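Local coordinates for protein putative peptidase (Bacteroides fragilis, PDB 5DYN) that acts, as part of a longer chain, as a clostripain-family (C11) cysteine protease and probably activates the B. fragilis toxin by cleavage, at residues Phe2-Gly6 / Asn7-Asp11; Glu120-Ala123 / Val124-Lys128; Gly172-Asp175 / Ser176-Ala180; Thr225-Gln228 / Gln229-Trp232. One frame throughout, in Å; residues are numbered along the deposited sequence. Where two conformers were deposited one is given.

Contact 1. Residues Phe2-Gly6 / Asn7-Asp11; sequences FGQDG and NNYMD. With NA (sodium ion), chain C.
F2 and M10 close the open end of a beta hairpin, strands 2-5 and 8-10, while a type II' turn from D5 to N8 reverses the chain. Packing is tight at the F2 end. F2 N gives M10 O a bond of 2.9 Å, nearly straight at 172° about the hydrogen. The two side chains lie next to each other on one face of the hairpin, and the bend in the M10 chain (chi3 44°) turns its methyl toward the ring. M10 CE reaches the edge of the F2 ring, in its plane, 3.7 Å from F2 CD2, and F30, A32 and M35 pack around this phenyl group. On the Q4 and Y9 face, the amide of Q4 leans along the tyrosine ring with planes 26° apart, Q4 CG lying 3.6 Å from Y9 CE2. The turn is looser. N7 and N8 are exposed there, although the backbone still closes with D5 N to N8 O at 2.8 Å. The D5 carboxylate meets the second chain of the assembly, with S89 its polar partner there, and Q25, D58 and Q87, all of that chain, helping to bind a sodium ion. This ion takes both carboxylate oxygens, D5 OD1 at 2.5 Å and D5 OD2 at 2.6 Å.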
loop_
_atom_site.group_PDB
_atom_site.type_symbol
_atom_site.label_atom_id
_atom_site.label_comp_id
_atom_site.label_asym_id
_atom_site.label_seq_id
_atom_site.Cartn_x
_atom_site.Cartn_y
_atom_site.Cartn_z
ATOM N N PHE B 2 8.934 2.891 1.088
ATOM C CA PHE B 2 7.783 3.435 1.794
ATOM C C PHE B 2 8.228 4.334 2.937
ATOM O O PHE B 2 9.209 4.050 3.622
ATOM C CB PHE B 2 6.877 2.330 2.340
ATOM C CG PHE B 2 5.942 2.811 3.412
ATOM C CD1 PHE B 2 4.829 3.568 3.084
ATOM C CD2 PHE B 2 6.195 2.540 4.749
ATOM C CE1 PHE B 2 3.978 4.036 4.069
ATOM C CE2 PHE B 2 5.346 3.003 5.738
ATOM C CZ PHE B 2 4.238 3.754 5.396
ATOM N N GLY B 3 7.491 5.418 3.140
ATOM C CA GLY B 3 7.745 6.306 4.254
ATOM C C GLY B 3 8.871 7.280 3.995
ATOM O O GLY B 3 9.938 6.900 3.513
ATOM N N GLN B 4 8.623 8.547 4.306
ATOM C CA GLN B 4 9.659 9.564 4.248
ATOM C C GLN B 4 9.751 10.296 5.578
ATOM O O GLN B 4 8.823 10.997 5.986
ATOM C CB GLN B 4 9.396 10.558 3.120
ATOM C CG GLN B 4 10.379 11.719 3.106
ATOM C CD GLN B 4 10.028 12.773 2.074
ATOM O OE1 GLN B 4 8.866 12.925 1.692
ATOM N NE2 GLN B 4 11.035 13.504 1.613
ATOM N N ASP B 5 10.874 10.114 6.260
ATOM C CA ASP B 5 11.143 10.825 7.499
ATOM C C ASP B 5 12.297 11.784 7.253
ATOM O O ASP B 5 13.463 11.410 7.395
ATOM C CB ASP B 5 11.474 9.849 8.631
ATOM C CG ASP B 5 11.468 10.509 9.997
ATOM O OD1 ASP B 5 12.113 11.566 10.165
ATOM O OD2 ASP B 5 10.817 9.961 10.912
ATOM N N GLY B 6 11.969 13.015 6.877
ATOM C CA GLY B 6 12.989 13.984 6.522
ATOM C C GLY B 6 13.652 13.585 5.219
ATOM O O GLY B 6 13.058 13.719 4.149
ATOM N N ASN B 7 14.883 13.087 5.308
ATOM C CA ASN B 7 15.603 12.621 4.127
ATOM C C ASN B 7 15.838 11.117 4.158
ATOM O O ASN B 7 16.741 10.610 3.493
ATOM C CB ASN B 7 16.943 13.347 3.988
ATOM C CG ASN B 7 16.779 14.830 3.738
ATOM O OD1 ASN B 7 16.308 15.244 2.681
ATOM N ND2 ASN B 7 17.187 15.643 4.707
ATOM N N ASN B 8 15.026 10.409 4.935
ATOM C CA ASN B 8 15.141 8.960 5.024
ATOM C C ASN B 8 13.905 8.258 4.487
ATOM O O ASN B 8 12.780 8.714 4.683
ATOM C CB ASN B 8 15.401 8.530 6.465
ATOM C CG ASN B 8 16.739 9.017 6.977
ATOM O OD1 ASN B 8 16.854 10.145 7.455
ATOM N ND2 ASN B 8 17.760 8.172 6.874
ATOM N N TYR B 9 14.139 7.145 3.803
ATOM C CA TYR B 9 13.082 6.381 3.155
ATOM C C TYR B 9 13.318 4.907 3.451
ATOM O O TYR B 9 14.433 4.416 3.303
ATOM C CB TYR B 9 13.065 6.637 1.640
ATOM C CG TYR B 9 13.166 8.101 1.251
ATOM C CD1 TYR B 9 14.379 8.779 1.321
ATOM C CD2 TYR B 9 12.053 8.800 0.796
ATOM C CE1 TYR B 9 14.480 10.110 0.977
ATOM C CE2 TYR B 9 12.148 10.137 0.437
ATOM C CZ TYR B 9 13.366 10.784 0.533
ATOM O OH TYR B 9 13.485 12.107 0.188
ATOM N N MET B 10 12.280 4.201 3.878
ATOM C CA MET B 10 12.439 2.802 4.245
ATOM C C MET B 10 12.318 1.878 3.040
ATOM O O MET B 10 11.276 1.819 2.386
ATOM C CB MET B 10 11.415 2.402 5.312
ATOM C CG MET B 10 11.593 0.978 5.837
ATOM S SD MET B 10 10.587 0.616 7.291
ATOM C CE MET B 10 9.031 1.340 6.786
ATOM N N ASP B 11 13.399 1.164 2.745
ATOM C CA ASP B 11 13.364 0.166 1.689
ATOM C C ASP B 11 12.409 -0.954 2.089
ATOM O O ASP B 11 12.218 -1.230 3.273
ATOM C CB ASP B 11 14.766 -0.376 1.403
ATOM C CG ASP B 11 15.619 0.603 0.608
ATOM O OD1 ASP B 11 15.073 1.274 -0.294
ATOM O OD2 ASP B 11 16.833 0.706 0.884
HETATM NA NA NA C . 11.629 11.766 12.623
HETATM O O HOH W 1 15.157 11.921 9.277
#

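Contact 2. Residues Glu120-Ala123 / Val124-Lys128; sequences ENLA and VATSK
L122 and T126 stand one turn apart in helix 119-127, and the threonine hydroxyl folds back on the preceding turn in the classic intrahelical way. At the root of the side chain, T126 CB lies 3.4 Å from L122 O. Rotation about the first bond (chi1 -50°) sets OG1 beside the backbone N and anti to the carbonyl carbon, which brings it over the same oxygen. There T126 OG1 donates to L122 O at 2.7 Å, approaching from 41° above the carbonyl plane. The regular helix bond from T126 N to L122 O, at 2.8 Å, lies nearer that plane, so one carbonyl is gripped twice by one residue. The T126 hydroxyl, OG1, also passes L122 CG at 4.1 Å, and it accepts the indole N-H of W177 from helix 172-182, which leaves this buried group with both a donor and an acceptor role filled. L122 itself packs against W177 and F181 of that helix and against W232 of helix 231-236. E120, on the exposed side, forms a salt bridge with R45. Farther along, S127 OG takes the position between its backbone N and carbonyl carbon (chi1 65°), from which it donates to V124 O at 2.5 Å.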
loop_
_atom_site.group_PDB
_atom_site.type_symbol
_atom_site.label_atom_id
_atom_site.label_comp_id
_atom_site.label_asym_id
_atom_site.label_seq_id
_atom_site.Cartn_x
_atom_site.Cartn_y
_atom_site.Cartn_z
ATOM N N GLU B 120 2.690 -16.592 -4.022
ATOM C CA GLU B 120 3.649 -17.604 -4.433
ATOM C C GLU B 120 3.152 -18.350 -5.668
ATOM O O GLU B 120 3.931 -18.628 -6.580
ATOM C CB GLU B 120 3.931 -18.572 -3.287
ATOM C CG GLU B 120 4.643 -17.905 -2.122
ATOM C CD GLU B 120 5.195 -18.895 -1.122
ATOM O OE1 GLU B 120 4.840 -20.090 -1.207
ATOM O OE2 GLU B 120 5.988 -18.476 -0.253
ATOM N N ASN B 121 1.860 -18.669 -5.704
ATOM C CA ASN B 121 1.256 -19.292 -6.878
ATOM C C ASN B 121 1.375 -18.388 -8.101
ATOM O O ASN B 121 1.578 -18.856 -9.221
ATOM C CB ASN B 121 -0.220 -19.626 -6.624
ATOM C CG ASN B 121 -0.409 -20.702 -5.572
ATOM O OD1 ASN B 121 0.526 -21.426 -5.229
ATOM N ND2 ASN B 121 -1.630 -20.819 -5.059
ATOM N N LEU B 122 1.242 -17.084 -7.872
ATOM C CA LEU B 122 1.331 -16.101 -8.944
ATOM C C LEU B 122 2.746 -16.038 -9.517
ATOM O O LEU B 122 2.930 -15.950 -10.732
ATOM C CB LEU B 122 0.901 -14.721 -8.445
ATOM C CG LEU B 122 0.783 -13.632 -9.512
ATOM C CD1 LEU B 122 -0.188 -14.056 -10.605
ATOM C CD2 LEU B 122 0.353 -12.316 -8.880
ATOM N N ALA B 123 3.740 -16.087 -8.635
ATOM C CA ALA B 123 5.138 -16.097 -9.051
ATOM C C ALA B 123 5.447 -17.321 -9.909
ATOM O O ALA B 123 6.192 -17.233 -10.885
ATOM C CB ALA B 123 6.055 -16.054 -7.837
ATOM N N VAL B 124 4.875 -18.462 -9.537
ATOM C CA VAL B 124 5.024 -19.680 -10.321
ATOM C C VAL B 124 4.395 -19.489 -11.695
ATOM O O VAL B 124 5.022 -19.757 -12.719
ATOM C CB VAL B 124 4.381 -20.899 -9.622
ATOM C CG1 VAL B 124 4.462 -22.130 -10.512
ATOM C CG2 VAL B 124 5.054 -21.164 -8.287
ATOM N N ALA B 125 3.154 -19.013 -11.701
ATOM C CA ALA B 125 2.421 -18.762 -12.935
ATOM C C ALA B 125 3.176 -17.812 -13.853
ATOM O O ALA B 125 3.257 -18.032 -15.062
ATOM C CB ALA B 125 1.046 -18.203 -12.625
ATOM N N THR B 126 3.731 -16.755 -13.269
ATOM C CA THR B 126 4.434 -15.738 -14.041
ATOM C C THR B 126 5.738 -16.282 -14.621
ATOM O O THR B 126 6.125 -15.926 -15.736
ATOM C CB THR B 126 4.725 -14.496 -13.182
ATOM O OG1 THR B 126 3.520 -14.078 -12.526
ATOM C CG2 THR B 126 5.238 -13.367 -14.040
ATOM N N SER B 127 6.401 -17.163 -13.873
ATOM C CA SER B 127 7.655 -17.759 -14.328
ATOM C C SER B 127 7.451 -18.663 -15.543
ATOM O O SER B 127 8.389 -18.921 -16.291
ATOM C CB SER B 127 8.324 -18.546 -13.197
ATOM O OG SER B 127 7.542 -19.664 -12.821
ATOM N N LYS B 128 6.226 -19.141 -15.736
ATOM C CA LYS B 128 5.902 -19.963 -16.898
ATOM C C LYS B 128 5.703 -19.096 -18.140
ATOM O O LYS B 128 5.705 -19.594 -19.264
ATOM C CB LYS B 128 4.642 -20.796 -16.639
ATOM C CG LYS B 128 4.764 -21.788 -15.489
ATOM C CD LYS B 128 3.454 -22.533 -15.252
ATOM C CE LYS B 128 3.680 -23.799 -14.428
ATOM N NZ LYS B 128 2.429 -24.594 -14.240
#

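Contact 3. Residues Gly172-Asp175 / Ser176-Ala180; sequences GDYD and SWREA. With NA (sodium ion), chain H.
In helix 172-182, Y174 and R178 sit one turn apart and run side by side, the tyrosine ring meeting the arginine's CB and its hydroxyl meeting NH1. R178 CB lies over one ring face, 4.2 Å from the centroid of the Y174 ring and 16° off the normal, a CH-pi contact displaced toward the rim. Farther out the arginine chain bends (chi2 59°), which carries its guanidinium round to the phenol end. R178 NH1 then comes 2.6 Å from Y174 OH, with the oxygen near the guanidinium plane; the bond is nonetheless weak, because its angle at the hydrogen is only 127°. Each polar group has a stronger partner elsewhere: Y174 OH bonds D161, and R178 NE forms a salt bridge with D182. These i to i+4 pairings follow the alpha-helical repeat, which the backbone keeps with W177 N to D173 O at 3.1 Å and E179 N to D175 O at 3.0 Å. Y174 also meets W177, Y174 CE1 to W177 CE3 at 4.2 Å, on the buried side, where L160 and I164 of helix 160-167 pack on the indole. Toward solvent, the exposed S176 has OG 3.4 Å from G172 O, a weak bond beside the regular helix bond from S176 N. Near the far end of the helix the carbonyl oxygen A180 O is turned to a sodium ion at 2.6 Å, which E118 also binds.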
loop_
_atom_site.group_PDB
_atom_site.type_symbol
_atom_site.label_atom_id
_atom_site.label_comp_id
_atom_site.label_asym_id
_atom_site.label_seq_id
_atom_site.Cartn_x
_atom_site.Cartn_y
_atom_site.Cartn_z
ATOM N N GLY B 172 -3.660 -18.716 -25.003
ATOM C CA GLY B 172 -3.987 -19.721 -24.008
ATOM C C GLY B 172 -3.098 -19.653 -22.781
ATOM O O GLY B 172 -3.507 -20.051 -21.690
ATOM N N ASP B 173 -1.878 -19.153 -22.958
ATOM C CA ASP B 173 -0.962 -18.981 -21.836
ATOM C C ASP B 173 -1.445 -17.874 -20.916
ATOM O O ASP B 173 -1.218 -17.921 -19.708
ATOM C CB ASP B 173 0.450 -18.673 -22.327
ATOM C CG ASP B 173 1.173 -19.906 -22.812
ATOM O OD1 ASP B 173 0.749 -21.020 -22.439
ATOM O OD2 ASP B 173 2.162 -19.763 -23.560
ATOM N N TYR B 174 -2.108 -16.876 -21.490
ATOM C CA TYR B 174 -2.683 -15.813 -20.686
ATOM C C TYR B 174 -3.773 -16.370 -19.782
ATOM O O TYR B 174 -3.792 -16.093 -18.584
ATOM C CB TYR B 174 -3.249 -14.691 -21.560
ATOM C CG TYR B 174 -4.035 -13.681 -20.754
ATOM C CD1 TYR B 174 -3.389 -12.786 -19.906
ATOM C CD2 TYR B 174 -5.420 -13.638 -20.820
ATOM C CE1 TYR B 174 -4.103 -11.872 -19.155
ATOM C CE2 TYR B 174 -6.141 -12.727 -20.076
ATOM C CZ TYR B 174 -5.480 -11.846 -19.245
ATOM O OH TYR B 174 -6.203 -10.937 -18.502
ATOM N N ASP B 175 -4.675 -17.158 -20.367
ATOM C CA ASP B 175 -5.790 -17.746 -19.631
ATOM C C ASP B 175 -5.312 -18.564 -18.441
ATOM O O ASP B 175 -5.896 -18.498 -17.360
ATOM C CB ASP B 175 -6.638 -18.619 -20.554
ATOM C CG ASP B 175 -7.216 -17.842 -21.717
ATOM O OD1 ASP B 175 -7.362 -16.608 -21.589
ATOM O OD2 ASP B 175 -7.529 -18.460 -22.755
ATOM N N SER B 176 -4.247 -19.332 -18.649
ATOM C CA SER B 176 -3.650 -20.122 -17.581
ATOM C C SER B 176 -3.132 -19.206 -16.486
ATOM O O SER B 176 -3.421 -19.408 -15.306
ATOM C CB SER B 176 -2.518 -20.998 -18.118
ATOM O OG SER B 176 -3.022 -22.013 -18.967
ATOM N N TRP B 177 -2.372 -18.193 -16.890
ATOM C CA TRP B 177 -1.835 -17.214 -15.954
ATOM C C TRP B 177 -2.960 -16.447 -15.269
ATOM O O TRP B 177 -2.908 -16.190 -14.066
ATOM C CB TRP B 177 -0.895 -16.243 -16.670
ATOM C CG TRP B 177 -0.315 -15.204 -15.764
ATOM C CD1 TRP B 177 0.858 -15.281 -15.076
ATOM C CD2 TRP B 177 -0.888 -13.929 -15.441
ATOM N NE1 TRP B 177 1.055 -14.136 -14.345
ATOM C CE2 TRP B 177 -0.004 -13.289 -14.551
ATOM C CE3 TRP B 177 -2.063 -13.269 -15.816
ATOM C CZ2 TRP B 177 -0.255 -12.019 -14.030
ATOM C CZ3 TRP B 177 -2.311 -12.008 -15.300
ATOM C CH2 TRP B 177 -1.411 -11.397 -14.417
ATOM N N ARG B 178 -3.975 -16.092 -16.050
ATOM C CA ARG B 178 -5.121 -15.339 -15.555
ATOM C C ARG B 178 -5.859 -16.088 -14.445
ATOM O O ARG B 178 -6.409 -15.473 -13.530
ATOM C CB ARG B 178 -6.076 -15.028 -16.709
ATOM C CG ARG B 178 -7.355 -14.337 -16.298
ATOM C CD ARG B 178 -7.079 -13.020 -15.602
ATOM N NE ARG B 178 -8.324 -12.332 -15.278
ATOM C CZ ARG B 178 -8.958 -11.511 -16.109
ATOM N NH1 ARG B 178 -8.460 -11.270 -17.315
ATOM N NH2 ARG B 178 -10.088 -10.930 -15.733
ATOM N N GLU B 179 -5.860 -17.416 -14.529
ATOM C CA GLU B 179 -6.474 -18.250 -13.499
ATOM C C GLU B 179 -5.788 -18.042 -12.153
ATOM O O GLU B 179 -6.444 -17.953 -11.116
ATOM C CB GLU B 179 -6.422 -19.730 -13.890
ATOM C CG GLU B 179 -7.349 -20.107 -15.036
ATOM C CD GLU B 179 -7.392 -21.603 -15.292
ATOM O OE1 GLU B 179 -6.315 -22.236 -15.344
ATOM O OE2 GLU B 179 -8.508 -22.147 -15.439
ATOM N N ALA B 180 -4.463 -17.963 -12.183
ATOM C CA ALA B 180 -3.686 -17.777 -10.967
ATOM C C ALA B 180 -3.825 -16.357 -10.434
ATOM O O ALA B 180 -3.814 -16.140 -9.222
ATOM C CB ALA B 180 -2.228 -18.105 -11.218
HETATM NA NA NA H . -2.800 -17.702 -7.416
#

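Contact 4. Residues Thr225-Gln228 / Gln229-Trp232; sequences TSYQ and QTEW. Unlike the reference sequence in segment 225-228: T225 (reference Ala). With NA (sodium ion), chain G.
Y227 and W232 converge on one modelled sodium ion in a chemically odd way: the ion lies 2.6 Å from W232 NE1, an indole nitrogen that carries a hydrogen and has no in-plane lone pair to offer. Y227 OH is a more ordinary ligand at 2.8 Å. The ion lies at the edge and in the plane of both rings, and T213 OG1 and W238 NE1 complete its set. With two indole N-H groups pointing at it, the assignment as sodium is probably open to doubt. The phenol and indole also touch directly, Y227 OH being 3.2 Å from W232 CD1. Above one face of the Y227 ring, offset toward its rim, T230 OG1 sits 3.8 Å from the ring plane. With chi1 at 66° the T230 hydroxyl, OG1, turns back toward Y227 and donates to Y227 O at 2.8 Å, in the carbonyl plane. T230 N reaches the same oxygen, Y227 O, at 3.2 Å, but from 66° out of that plane, so the two donors come from distinct directions. W122 of the second chain meets the Y227 ring edge-to-face, bringing the interface between the two chains up to this turn. T230 OG1 also accepts from Y233 N, and the whole is characteristic of a type I turn, Y227 to T230, that leads from one helix to the next, whose N-cap is T230.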
loop_
_atom_site.group_PDB
_atom_site.type_symbol
_atom_site.label_atom_id
_atom_site.label_comp_id
_atom_site.label_asym_id
_atom_site.label_seq_id
_atom_site.Cartn_x
_atom_site.Cartn_y
_atom_site.Cartn_z
ATOM N N THR B 225 18.784 -2.630 -12.888
ATOM C CA THR B 225 19.715 -3.294 -11.988
ATOM C C THR B 225 19.121 -3.393 -10.588
ATOM O O THR B 225 19.177 -4.447 -9.955
ATOM C CB THR B 225 21.066 -2.547 -11.928
ATOM O OG1 THR B 225 21.692 -2.579 -13.217
ATOM C CG2 THR B 225 21.993 -3.193 -10.913
ATOM N N SER B 226 18.543 -2.291 -10.115
ATOM C CA SER B 226 17.911 -2.252 -8.797
ATOM C C SER B 226 16.780 -3.268 -8.673
ATOM O O SER B 226 16.557 -3.830 -7.605
ATOM C CB SER B 226 17.368 -0.854 -8.505
ATOM O OG SER B 226 18.399 0.113 -8.525
ATOM N N TYR B 227 16.070 -3.497 -9.773
ATOM C CA TYR B 227 14.941 -4.419 -9.779
ATOM C C TYR B 227 15.397 -5.854 -9.540
ATOM O O TYR B 227 14.618 -6.695 -9.094
ATOM C CB TYR B 227 14.181 -4.319 -11.104
ATOM C CG TYR B 227 12.829 -4.997 -11.098
ATOM C CD1 TYR B 227 11.844 -4.612 -10.200
ATOM C CD2 TYR B 227 12.532 -6.010 -12.002
ATOM C CE1 TYR B 227 10.608 -5.220 -10.192
ATOM C CE2 TYR B 227 11.292 -6.626 -12.002
ATOM C CZ TYR B 227 10.333 -6.225 -11.093
ATOM O OH TYR B 227 9.093 -6.824 -11.080
ATOM N N GLN B 228 16.666 -6.132 -9.826
ATOM C CA GLN B 228 17.221 -7.460 -9.587
ATOM C C GLN B 228 17.395 -7.741 -8.095
ATOM O O GLN B 228 17.754 -8.851 -7.704
ATOM C CB GLN B 228 18.561 -7.618 -10.303
ATOM C CG GLN B 228 18.497 -7.336 -11.789
ATOM C CD GLN B 228 19.811 -7.623 -12.487
ATOM O OE1 GLN B 228 20.569 -6.708 -12.807
ATOM N NE2 GLN B 228 20.086 -8.899 -12.729
ATOM N N GLN B 229 17.134 -6.732 -7.268
ATOM C CA GLN B 229 17.256 -6.871 -5.822
ATOM C C GLN B 229 15.938 -7.285 -5.184
ATOM O O GLN B 229 15.918 -7.782 -4.058
ATOM C CB GLN B 229 17.747 -5.563 -5.199
ATOM C CG GLN B 229 19.024 -5.033 -5.820
ATOM C CD GLN B 229 19.449 -3.701 -5.235
ATOM O OE1 GLN B 229 18.789 -3.162 -4.346
ATOM N NE2 GLN B 229 20.557 -3.163 -5.732
ATOM N N THR B 230 14.836 -7.078 -5.896
ATOM C CA THR B 230 13.531 -7.465 -5.374
ATOM C C THR B 230 13.415 -8.985 -5.345
ATOM O O THR B 230 13.996 -9.675 -6.183
ATOM C CB THR B 230 12.374 -6.870 -6.208
ATOM O OG1 THR B 230 12.375 -7.443 -7.520
ATOM C CG2 THR B 230 12.522 -5.371 -6.325
ATOM N N GLU B 231 12.678 -9.508 -4.371
ATOM C CA GLU B 231 12.484 -10.948 -4.258
ATOM C C GLU B 231 11.541 -11.456 -5.345
ATOM O O GLU B 231 11.617 -12.613 -5.759
ATOM C CB GLU B 231 11.947 -11.310 -2.872
ATOM C CG GLU B 231 12.797 -10.791 -1.719
ATOM C CD GLU B 231 14.220 -11.321 -1.747
ATOM O OE1 GLU B 231 14.433 -12.442 -2.254
ATOM O OE2 GLU B 231 15.127 -10.614 -1.262
ATOM N N TRP B 232 10.649 -10.584 -5.805
ATOM C CA TRP B 232 9.729 -10.945 -6.876
ATOM C C TRP B 232 10.493 -11.227 -8.163
ATOM O O TRP B 232 10.184 -12.173 -8.875
ATOM C CB TRP B 232 8.694 -9.844 -7.105
ATOM C CG TRP B 232 7.877 -10.050 -8.343
ATOM C CD1 TRP B 232 8.032 -9.416 -9.542
ATOM C CD2 TRP B 232 6.783 -10.961 -8.510
ATOM N NE1 TRP B 232 7.099 -9.869 -10.442
ATOM C CE2 TRP B 232 6.319 -10.818 -9.836
ATOM C CE3 TRP B 232 6.146 -11.880 -7.668
ATOM C CZ2 TRP B 232 5.250 -11.561 -10.339
ATOM C CZ3 TRP B 232 5.085 -12.617 -8.170
ATOM C CH2 TRP B 232 4.648 -12.453 -9.493
HETATM NA NA NA G . 7.146 -8.191 -12.483
#

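How the contacts relate
Contacts 2 and 3 lie within single helices that pack on each other, their centres about 10 Å apart, with A125 CB 3.6 Å from A180 CB. Contact 4 joins this group through its indole: W232 CZ3 is 3.6 Å from A123 CB. Contact 1 touches none of the others: its nearest atoms are about 7 Å from contact 4, about 19 Å from contact 2 and about 23 Å from contact 3. All four mix buried and exposed residues. The helical contacts bury one flank and leave mostly polar groups outside, with V124 an apolar exception, whereas contacts 1 and 4 both face the second chain, one through a shared sodium site and the other through aromatic packing.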